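PDB 6YGA: N-alpha-acetyltransferase 35, NatC auxiliary subunit from Saccharomyces cerevisiae, which serves as the auxiliary subunit of the NatC N-terminal acetyltransferase, which acetylates the N-terminal methionine of the L-A virus Gag protein. Local coordinates for residues B[640-652]-B[668-682]. Residues are numbered along the deposited sequence; the frame is centred on the assembly and turned at random.
Sequences VVSSIDEIMQGIK and QELSLEYYCKLKHTS. With EDO (1,2-ethanediol), chain C; EDO (1,2-ethanediol), chain Y.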
ATOM      1  N   VAL B 640     -24.877  -6.268 -22.996  1.00 33.92           N
ATOM      2  CA  VAL B 640     -24.249  -5.607 -21.854  1.00 36.40           C
ATOM      3  C   VAL B 640     -24.247  -4.098 -22.051  1.00 40.05           C
ATOM      4  O   VAL B 640     -24.550  -3.335 -21.124  1.00 40.39           O
ATOM      5  CB  VAL B 640     -22.827  -6.156 -21.633  1.00 36.14           C
ATOM      6  CG1 VAL B 640     -22.033  -5.240 -20.708  1.00 36.36           C
ATOM      7  CG2 VAL B 640     -22.890  -7.558 -21.055  1.00 34.64           C
ATOM      8  N   VAL B 641     -23.920  -3.644 -23.263  1.00 39.05           N
ATOM      9  CA  VAL B 641     -23.928  -2.214 -23.560  1.00 39.61           C
ATOM     10  C   VAL B 641     -25.320  -1.632 -23.344  1.00 42.18           C
ATOM     11  O   VAL B 641     -25.473  -0.545 -22.773  1.00 43.02           O
ATOM     12  CB  VAL B 641     -23.421  -1.968 -24.993  1.00 40.67           C
ATOM     13  CG1 VAL B 641     -23.632  -0.519 -25.403  1.00 36.96           C
ATOM     14  CG2 VAL B 641     -21.948  -2.343 -25.097  1.00 37.21           C
ATOM     15  N   SER B 642     -26.355  -2.355 -23.777  1.00 43.53           N
ATOM     16  CA  SER B 642     -27.723  -1.896 -23.556  1.00 43.40           C
ATOM     17  C   SER B 642     -28.050  -1.806 -22.067  1.00 42.56           C
ATOM     18  O   SER B 642     -28.689  -0.846 -21.624  1.00 44.86           O
ATOM     19  CB  SER B 642     -28.702  -2.824 -24.274  1.00 45.27           C
ATOM     20  OG  SER B 642     -28.382  -2.908 -25.654  1.00 53.31           O
ATOM     21  N   SER B 643     -27.612  -2.790 -21.276  1.00 39.44           N
ATOM     22  CA  SER B 643     -27.865  -2.740 -19.836  1.00 41.30           C
ATOM     23  C   SER B 643     -27.112  -1.589 -19.181  1.00 43.93           C
ATOM     24  O   SER B 643     -27.666  -0.885 -18.328  1.00 47.02           O
ATOM     25  CB  SER B 643     -27.484  -4.064 -19.180  1.00 39.50           C
ATOM     26  OG  SER B 643     -28.367  -5.100 -19.563  1.00 42.79           O
ATOM     27  N   ILE B 644     -25.845  -1.393 -19.554  1.00 42.23           N
ATOM     28  CA  ILE B 644     -25.083  -0.264 -19.023  1.00 38.01           C
ATOM     29  C   ILE B 644     -25.771   1.046 -19.374  1.00 36.63           C
ATOM     30  O   ILE B 644     -25.879   1.951 -18.537  1.00 36.40           O
ATOM     31  CB  ILE B 644     -23.634  -0.297 -19.545  1.00 36.77           C
ATOM     32  CG1 ILE B 644     -22.892  -1.516 -18.997  1.00 36.50           C
ATOM     33  CG2 ILE B 644     -22.894   0.982 -19.168  1.00 34.43           C
ATOM     34  CD1 ILE B 644     -21.455  -1.613 -19.471  1.00 35.72           C
ATOM     35  N   ASP B 645     -26.263   1.162 -20.609  1.00 38.35           N
ATOM     36  CA  ASP B 645     -26.941   2.383 -21.032  1.00 41.76           C
ATOM     37  C   ASP B 645     -28.174   2.655 -20.178  1.00 45.33           C
ATOM     38  O   ASP B 645     -28.399   3.789 -19.744  1.00 46.93           O
ATOM     39  CB  ASP B 645     -27.316   2.293 -22.511  1.00 44.14           C
ATOM     40  CG  ASP B 645     -26.144   2.572 -23.426  1.00 50.00           C
ATOM     41  OD1 ASP B 645     -25.065   2.917 -22.906  1.00 52.25           O
ATOM     42  OD2 ASP B 645     -26.300   2.450 -24.658  1.00 52.90           O
ATOM     43  N   GLU B 646     -28.984   1.618 -19.923  1.00 44.58           N
ATOM     44  CA  GLU B 646     -30.168   1.782 -19.084  1.00 47.76           C
ATOM     45  C   GLU B 646     -29.792   2.256 -17.685  1.00 45.14           C
ATOM     46  O   GLU B 646     -30.464   3.122 -17.112  1.00 46.79           O
ATOM     47  CB  GLU B 646     -30.949   0.467 -19.007  1.00 53.65           C
ATOM     48  CG  GLU B 646     -31.543  -0.007 -20.327  1.00 62.51           C
ATOM     49  CD  GLU B 646     -32.363  -1.277 -20.179  1.00 69.51           C
ATOM     50  OE1 GLU B 646     -33.276  -1.301 -19.327  1.00 71.59           O
ATOM     51  OE2 GLU B 646     -32.090  -2.252 -20.910  1.00 71.23           O
ATOM     52  N   ILE B 647     -28.721   1.699 -17.119  1.00 41.16           N
ATOM     53  CA  ILE B 647     -28.270   2.136 -15.803  1.00 41.41           C
ATOM     54  C   ILE B 647     -27.820   3.590 -15.850  1.00 43.27           C
ATOM     55  O   ILE B 647     -28.101   4.372 -14.932  1.00 43.25           O
ATOM     56  CB  ILE B 647     -27.157   1.205 -15.285  1.00 40.29           C
ATOM     57  CG1 ILE B 647     -27.709  -0.205 -15.062  1.00 39.04           C
ATOM     58  CG2 ILE B 647     -26.543   1.753 -13.998  1.00 40.38           C
ATOM     59  CD1 ILE B 647     -26.713  -1.168 -14.440  1.00 36.91           C
HETATM   60  N   MSE B 648     -27.138   3.984 -16.923  1.00 42.21           N
HETATM   61  CA  MSE B 648     -26.651   5.354 -17.043  1.00 44.87           C
HETATM   62  C   MSE B 648     -27.815   6.340 -17.162  1.00 47.40           C
HETATM   63  O   MSE B 648     -27.778   7.413 -16.562  1.00 46.49           O
HETATM   64  CB  MSE B 648     -25.691   5.485 -18.233  1.00 45.98           C
HETATM   65  CG  MSE B 648     -24.386   4.701 -18.054  1.00 45.35           C
HETATM   66 SE   MSE B 648     -23.076   4.921 -19.495  0.74 48.65          SE
HETATM   67  CE  MSE B 648     -22.498   6.746 -19.118  1.00 46.16           C
ATOM     68  N   GLN B 649     -28.854   5.969 -17.915  1.00 50.68           N
ATOM     69  CA  GLN B 649     -30.059   6.795 -17.962  1.00 55.79           C
ATOM     70  C   GLN B 649     -30.677   6.936 -16.576  1.00 53.06           C
ATOM     71  O   GLN B 649     -31.083   8.032 -16.171  1.00 52.49           O
ATOM     72  CB  GLN B 649     -31.079   6.203 -18.938  1.00 62.43           C
ATOM     73  CG  GLN B 649     -30.542   5.881 -20.324  1.00 70.10           C
ATOM     74  CD  GLN B 649     -30.039   7.098 -21.072  1.00 77.34           C
ATOM     75  OE1 GLN B 649     -30.367   8.235 -20.734  1.00 81.51           O
ATOM     76  NE2 GLN B 649     -29.236   6.861 -22.102  1.00 79.40           N
ATOM     77  N   GLY B 650     -30.758   5.829 -15.833  1.00 49.68           N
ATOM     78  CA  GLY B 650     -31.326   5.889 -14.497  1.00 48.24           C
ATOM     79  C   GLY B 650     -30.526   6.777 -13.567  1.00 46.50           C
ATOM     80  O   GLY B 650     -31.092   7.520 -12.762  1.00 45.74           O
ATOM     81  N   ILE B 651     -29.197   6.721 -13.676  1.00 46.66           N
ATOM     82  CA  ILE B 651     -28.341   7.589 -12.872  1.00 46.81           C
ATOM     83  C   ILE B 651     -28.592   9.053 -13.216  1.00 50.13           C
ATOM     84  O   ILE B 651     -28.682   9.907 -12.325  1.00 52.74           O
ATOM     85  CB  ILE B 651     -26.862   7.204 -13.060  1.00 44.14           C
ATOM     86  CG1 ILE B 651     -26.596   5.805 -12.506  1.00 42.05           C
ATOM     87  CG2 ILE B 651     -25.952   8.207 -12.379  1.00 45.04           C
ATOM     88  CD1 ILE B 651     -25.184   5.319 -12.751  1.00 40.72           C
ATOM     89  N   LYS B 652     -28.720   9.369 -14.506  1.00 50.09           N
ATOM     90  CA  LYS B 652     -28.968  10.757 -14.890  1.00 50.89           C
ATOM     91  C   LYS B 652     -30.360  11.210 -14.470  1.00 53.46           C
ATOM     92  O   LYS B 652     -30.548  12.365 -14.073  1.00 56.62           O
ATOM     93  CB  LYS B 652     -28.789  10.934 -16.397  1.00 49.71           C
ATOM     94  CG  LYS B 652     -27.425  10.538 -16.924  1.00 49.03           C
ATOM     95  CD  LYS B 652     -27.391  10.610 -18.441  1.00 50.14           C
ATOM     96  CE  LYS B 652     -26.103  10.034 -18.995  1.00 50.12           C
ATOM     97  NZ  LYS B 652     -26.091  10.083 -20.481  1.00 52.64           N
ATOM     98  N   GLN B 668     -22.602  11.148  -8.757  1.00 44.34           N
ATOM     99  CA  GLN B 668     -23.255  10.948 -10.048  1.00 47.37           C
ATOM    100  C   GLN B 668     -22.243  10.941 -11.187  1.00 46.85           C
ATOM    101  O   GLN B 668     -22.259  10.043 -12.037  1.00 48.19           O
ATOM    102  CB  GLN B 668     -24.319  12.026 -10.270  1.00 53.61           C
ATOM    103  CG  GLN B 668     -25.127  11.843 -11.546  1.00 57.41           C
ATOM    104  CD  GLN B 668     -26.093  12.982 -11.792  1.00 61.39           C
ATOM    105  OE1 GLN B 668     -26.055  14.003 -11.105  1.00 64.03           O
ATOM    106  NE2 GLN B 668     -26.969  12.813 -12.776  1.00 62.70           N
ATOM    107  N   GLU B 669     -21.343  11.927 -11.213  1.00 45.81           N
ATOM    108  CA  GLU B 669     -20.348  11.989 -12.278  1.00 47.49           C
ATOM    109  C   GLU B 669     -19.417  10.778 -12.245  1.00 46.39           C
ATOM    110  O   GLU B 669     -19.107  10.196 -13.292  1.00 46.43           O
ATOM    111  CB  GLU B 669     -19.541  13.286 -12.176  1.00 52.04           C
ATOM    112  CG  GLU B 669     -20.361  14.574 -12.176  1.00 57.55           C
ATOM    113  CD  GLU B 669     -20.636  15.099 -10.779  1.00 60.66           C
ATOM    114  OE1 GLU B 669     -21.038  14.300  -9.908  1.00 60.05           O
ATOM    115  OE2 GLU B 669     -20.445  16.312 -10.548  1.00 61.83           O
ATOM    116  N   LEU B 670     -18.962  10.382 -11.052  1.00 44.00           N
ATOM    117  CA  LEU B 670     -18.021   9.268 -10.952  1.00 42.18           C
ATOM    118  C   LEU B 670     -18.671   7.951 -11.358  1.00 40.03           C
ATOM    119  O   LEU B 670     -18.024   7.107 -11.989  1.00 40.91           O
ATOM    120  CB  LEU B 670     -17.456   9.176  -9.532  1.00 40.93           C
ATOM    121  CG  LEU B 670     -16.532  10.313  -9.081  1.00 40.16           C
ATOM    122  CD1 LEU B 670     -16.388  10.355  -7.563  1.00 40.00           C
ATOM    123  CD2 LEU B 670     -15.166  10.195  -9.736  1.00 37.38           C
ATOM    124  N   SER B 671     -19.945   7.753 -11.014  1.00 37.13           N
ATOM    125  CA  SER B 671     -20.611   6.512 -11.399  1.00 39.13           C
ATOM    126  C   SER B 671     -20.846   6.462 -12.904  1.00 40.01           C
ATOM    127  O   SER B 671     -20.737   5.395 -13.519  1.00 42.03           O
ATOM    128  CB  SER B 671     -21.924   6.346 -10.632  1.00 38.35           C
ATOM    129  OG  SER B 671     -22.844   7.376 -10.948  1.00 42.73           O
ATOM    130  N   LEU B 672     -21.167   7.604 -13.516  1.00 37.48           N
ATOM    131  CA  LEU B 672     -21.272   7.654 -14.971  1.00 41.18           C
ATOM    132  C   LEU B 672     -19.929   7.350 -15.619  1.00 47.41           C
ATOM    133  O   LEU B 672     -19.850   6.584 -16.587  1.00 50.03           O
ATOM    134  CB  LEU B 672     -21.784   9.024 -15.416  1.00 41.06           C
ATOM    135  CG  LEU B 672     -23.257   9.322 -15.130  1.00 40.12           C
ATOM    136  CD1 LEU B 672     -23.594  10.757 -15.497  1.00 39.04           C
ATOM    137  CD2 LEU B 672     -24.155   8.349 -15.882  1.00 37.69           C
ATOM    138  N   GLU B 673     -18.857   7.943 -15.089  1.00 48.83           N
ATOM    139  CA  GLU B 673     -17.524   7.700 -15.627  1.00 48.02           C
ATOM    140  C   GLU B 673     -17.152   6.227 -15.518  1.00 43.78           C
ATOM    141  O   GLU B 673     -16.517   5.669 -16.419  1.00 45.66           O
ATOM    142  CB  GLU B 673     -16.508   8.580 -14.897  1.00 51.59           C
ATOM    143  CG  GLU B 673     -15.066   8.394 -15.335  1.00 55.40           C
ATOM    144  CD  GLU B 673     -14.106   9.280 -14.558  1.00 58.26           C
ATOM    145  OE1 GLU B 673     -14.574  10.230 -13.893  1.00 58.23           O
ATOM    146  OE2 GLU B 673     -12.884   9.019 -14.605  1.00 57.88           O
ATOM    147  N   TYR B 674     -17.554   5.578 -14.424  1.00 41.13           N
ATOM    148  CA  TYR B 674     -17.291   4.152 -14.261  1.00 40.12           C
ATOM    149  C   TYR B 674     -17.991   3.329 -15.339  1.00 40.38           C
ATOM    150  O   TYR B 674     -17.359   2.513 -16.021  1.00 39.38           O
ATOM    151  CB  TYR B 674     -17.731   3.701 -12.870  1.00 37.78           C
ATOM    152  CG  TYR B 674     -17.847   2.202 -12.727  1.00 37.02           C
ATOM    153  CD1 TYR B 674     -16.712   1.409 -12.633  1.00 37.84           C
ATOM    154  CD2 TYR B 674     -19.087   1.580 -12.684  1.00 37.01           C
ATOM    155  CE1 TYR B 674     -16.804   0.041 -12.504  1.00 35.17           C
ATOM    156  CE2 TYR B 674     -19.191   0.208 -12.554  1.00 39.53           C
ATOM    157  CZ  TYR B 674     -18.043  -0.555 -12.464  1.00 39.83           C
ATOM    158  OH  TYR B 674     -18.131  -1.920 -12.332  1.00 42.15           O
ATOM    159  N   TYR B 675     -19.303   3.523 -15.504  1.00 39.35           N
ATOM    160  CA  TYR B 675     -20.035   2.730 -16.488  1.00 42.34           C
ATOM    161  C   TYR B 675     -19.595   3.055 -17.908  1.00 43.87           C
ATOM    162  O   TYR B 675     -19.630   2.181 -18.782  1.00 43.58           O
ATOM    163  CB  TYR B 675     -21.541   2.936 -16.327  1.00 38.76           C
ATOM    164  CG  TYR B 675     -22.112   2.159 -15.167  1.00 36.78           C
ATOM    165  CD1 TYR B 675     -22.339   0.792 -15.269  1.00 38.93           C
ATOM    166  CD2 TYR B 675     -22.409   2.785 -13.964  1.00 36.11           C
ATOM    167  CE1 TYR B 675     -22.855   0.072 -14.204  1.00 39.68           C
ATOM    168  CE2 TYR B 675     -22.925   2.074 -12.896  1.00 36.09           C
ATOM    169  CZ  TYR B 675     -23.145   0.720 -13.022  1.00 38.41           C
ATOM    170  OH  TYR B 675     -23.657   0.011 -11.959  1.00 39.82           O
ATOM    171  N   CYS B 676     -19.171   4.295 -18.156  1.00 43.98           N
ATOM    172  CA  CYS B 676     -18.564   4.618 -19.442  1.00 46.01           C
ATOM    173  C   CYS B 676     -17.312   3.780 -19.674  1.00 45.46           C
ATOM    174  O   CYS B 676     -17.119   3.219 -20.758  1.00 44.43           O
ATOM    175  CB  CYS B 676     -18.238   6.110 -19.507  1.00 48.31           C
ATOM    176  SG  CYS B 676     -17.474   6.613 -21.059  1.00 52.82           S
ATOM    177  N   LYS B 677     -16.454   3.677 -18.656  1.00 45.21           N
ATOM    178  CA  LYS B 677     -15.274   2.827 -18.768  1.00 43.37           C
ATOM    179  C   LYS B 677     -15.663   1.363 -18.912  1.00 42.38           C
ATOM    180  O   LYS B 677     -15.007   0.606 -19.638  1.00 43.76           O
ATOM    181  CB  LYS B 677     -14.366   3.020 -17.553  1.00 44.07           C
ATOM    182  CG  LYS B 677     -13.733   4.395 -17.470  1.00 46.54           C
ATOM    183  CD  LYS B 677     -12.804   4.514 -16.276  1.00 49.46           C
ATOM    184  CE  LYS B 677     -11.963   5.779 -16.372  1.00 52.00           C
ATOM    185  NZ  LYS B 677     -11.107   5.976 -15.173  1.00 54.15           N
ATOM    186  N   LEU B 678     -16.729   0.942 -18.230  1.00 38.22           N
ATOM    187  CA  LEU B 678     -17.176  -0.438 -18.367  1.00 38.78           C
ATOM    188  C   LEU B 678     -17.683  -0.706 -19.779  1.00 39.48           C
ATOM    189  O   LEU B 678     -17.450  -1.785 -20.337  1.00 37.50           O
ATOM    190  CB  LEU B 678     -18.252  -0.744 -17.328  1.00 38.70           C
ATOM    191  CG  LEU B 678     -18.542  -2.218 -17.051  1.00 39.51           C
ATOM    192  CD1 LEU B 678     -17.284  -2.947 -16.600  1.00 38.85           C
ATOM    193  CD2 LEU B 678     -19.629  -2.321 -16.000  1.00 39.23           C
ATOM    194  N   LYS B 679     -18.369   0.270 -20.377  1.00 39.72           N
ATOM    195  CA  LYS B 679     -18.845   0.108 -21.746  1.00 41.53           C
ATOM    196  C   LYS B 679     -17.682   0.001 -22.723  1.00 41.36           C
ATOM    197  O   LYS B 679     -17.734  -0.785 -23.675  1.00 40.20           O
ATOM    198  CB  LYS B 679     -19.757   1.273 -22.129  1.00 43.18           C
ATOM    199  CG  LYS B 679     -20.413   1.107 -23.485  1.00 47.32           C
ATOM    200  CD  LYS B 679     -20.932   2.429 -24.025  1.00 49.75           C
ATOM    201  CE  LYS B 679     -21.919   3.073 -23.071  1.00 49.08           C
ATOM    202  NZ  LYS B 679     -22.528   4.292 -23.663  1.00 50.44           N
ATOM    203  N   HIS B 680     -16.622   0.784 -22.498  1.00 43.38           N
ATOM    204  CA  HIS B 680     -15.441   0.710 -23.354  1.00 45.07           C
ATOM    205  C   HIS B 680     -14.827  -0.684 -23.322  1.00 40.97           C
ATOM    206  O   HIS B 680     -14.490  -1.246 -24.371  1.00 41.24           O
ATOM    207  CB  HIS B 680     -14.413   1.759 -22.925  1.00 51.52           C
ATOM    208  CG  HIS B 680     -14.803   3.168 -23.256  1.00 63.77           C
ATOM    209  ND1 HIS B 680     -14.239   4.262 -22.634  1.00 67.04           N
ATOM    210  CD2 HIS B 680     -15.694   3.661 -24.148  1.00 67.71           C
ATOM    211  CE1 HIS B 680     -14.770   5.368 -23.127  1.00 68.59           C
ATOM    212  NE2 HIS B 680     -15.655   5.031 -24.048  1.00 68.04           N
ATOM    213  N   THR B 681     -14.683  -1.262 -22.127  1.00 39.04           N
ATOM    214  CA  THR B 681     -14.119  -2.604 -22.007  1.00 40.38           C
ATOM    215  C   THR B 681     -14.992  -3.638 -22.710  1.00 42.79           C
ATOM    216  O   THR B 681     -14.478  -4.534 -23.392  1.00 44.79           O
ATOM    217  CB  THR B 681     -13.942  -2.962 -20.529  1.00 37.47           C
ATOM    218  OG1 THR B 681     -12.852  -2.210 -19.982  1.00 37.89           O
ATOM    219  CG2 THR B 681     -13.669  -4.451 -20.354  1.00 33.85           C
ATOM    220  N   SER B 682     -16.316  -3.523 -22.563  1.00 40.35           N
ATOM    221  CA  SER B 682     -17.227  -4.454 -23.223  1.00 38.58           C
ATOM    222  C   SER B 682     -17.026  -4.443 -24.734  1.00 37.67           C
ATOM    223  O   SER B 682     -16.885  -5.501 -25.358  1.00 38.67           O
ATOM    224  CB  SER B 682     -18.674  -4.105 -22.870  1.00 40.29           C
ATOM    225  OG  SER B 682     -18.870  -4.106 -21.465  1.00 38.39           O
TER
HETATM  226  C1  EDO C 812     -23.450   2.761 -27.136  1.00 69.37           C
HETATM  227  O1  EDO C 812     -24.152   3.411 -26.070  1.00 68.46           O
HETATM  228  C2  EDO C 812     -22.771   3.807 -28.012  1.00 70.31           C
HETATM  229  O2  EDO C 812     -21.758   4.489 -27.263  1.00 71.62           O
HETATM  230  C1  EDO Y 814     -27.366  -8.360 -18.658  1.00 70.20           C
HETATM  231  O1  EDO Y 814     -27.109  -7.285 -17.748  1.00 72.29           O
HETATM  232  C2  EDO Y 814     -26.524  -8.197 -19.916  1.00 68.88           C
HETATM  233  O2  EDO Y 814     -26.959  -9.160 -20.883  1.00 69.66           O
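Residues 640-652 and 668-682, with the CA atoms of Ile644 and Tyr675, and of Met648 and Leu672, paired across, run antiparallel at 171° with their axes 9.8 Å apart. They form a helical hairpin with knobs-into-holes packing, built from helices 619-653 and 668-701 in the TPR-like region of this subunit. The pair is a worked example of reciprocal packing, in which each helix supplies knobs to the other. Tyr675 inserts among Ile644, Ile647, Met648 and Ile651, and CG2 of Ile647 makes a CH-pi contact over one ring face, 3.9 Å from the ring centroid and 21° off the normal. CD2 of Tyr674, its neighbour in the chain, covers the opposite face, so the ring is sandwiched. Its OH hydrogen-bonds to Tyr540 on helix 511-564, the helix that also packs against Ile644 and Ile647 and so ties the hairpin to a third helix. Ile644, extended beyond CG1, reaches CG of Leu678 with CD1 at 3.8 Å, while its CG2 branch lies against CB of Tyr675. The selenomethionine at Met648 bends at chi3 (72°), bringing its terminal CE to within 4.0 Å of CD2 of Leu672. Toward the loop joining the helices, Ile651 settles between Gln668, Ser671, Leu672 and Tyr675, its CD1 3.9 Å from CD2 of the tyrosine. Val640 CG1 packs 3.4 Å from Ser682 OG, a hydroxyl fixed by its bond to Leu678 O. Lys679 inserts among Val641, Ile644, Asp645 and Met648, its aliphatic chain passing Val641 before NZ forms a salt bridge with Asp645, hydrogen-bonding to the syn lone pair of OD1 at 3.0 Å; O1 of a 1,2-ethanediol, probably from the crystallisation liquor, accepts from the same NZ and donates to Asp645 OD2 at 2.7 Å.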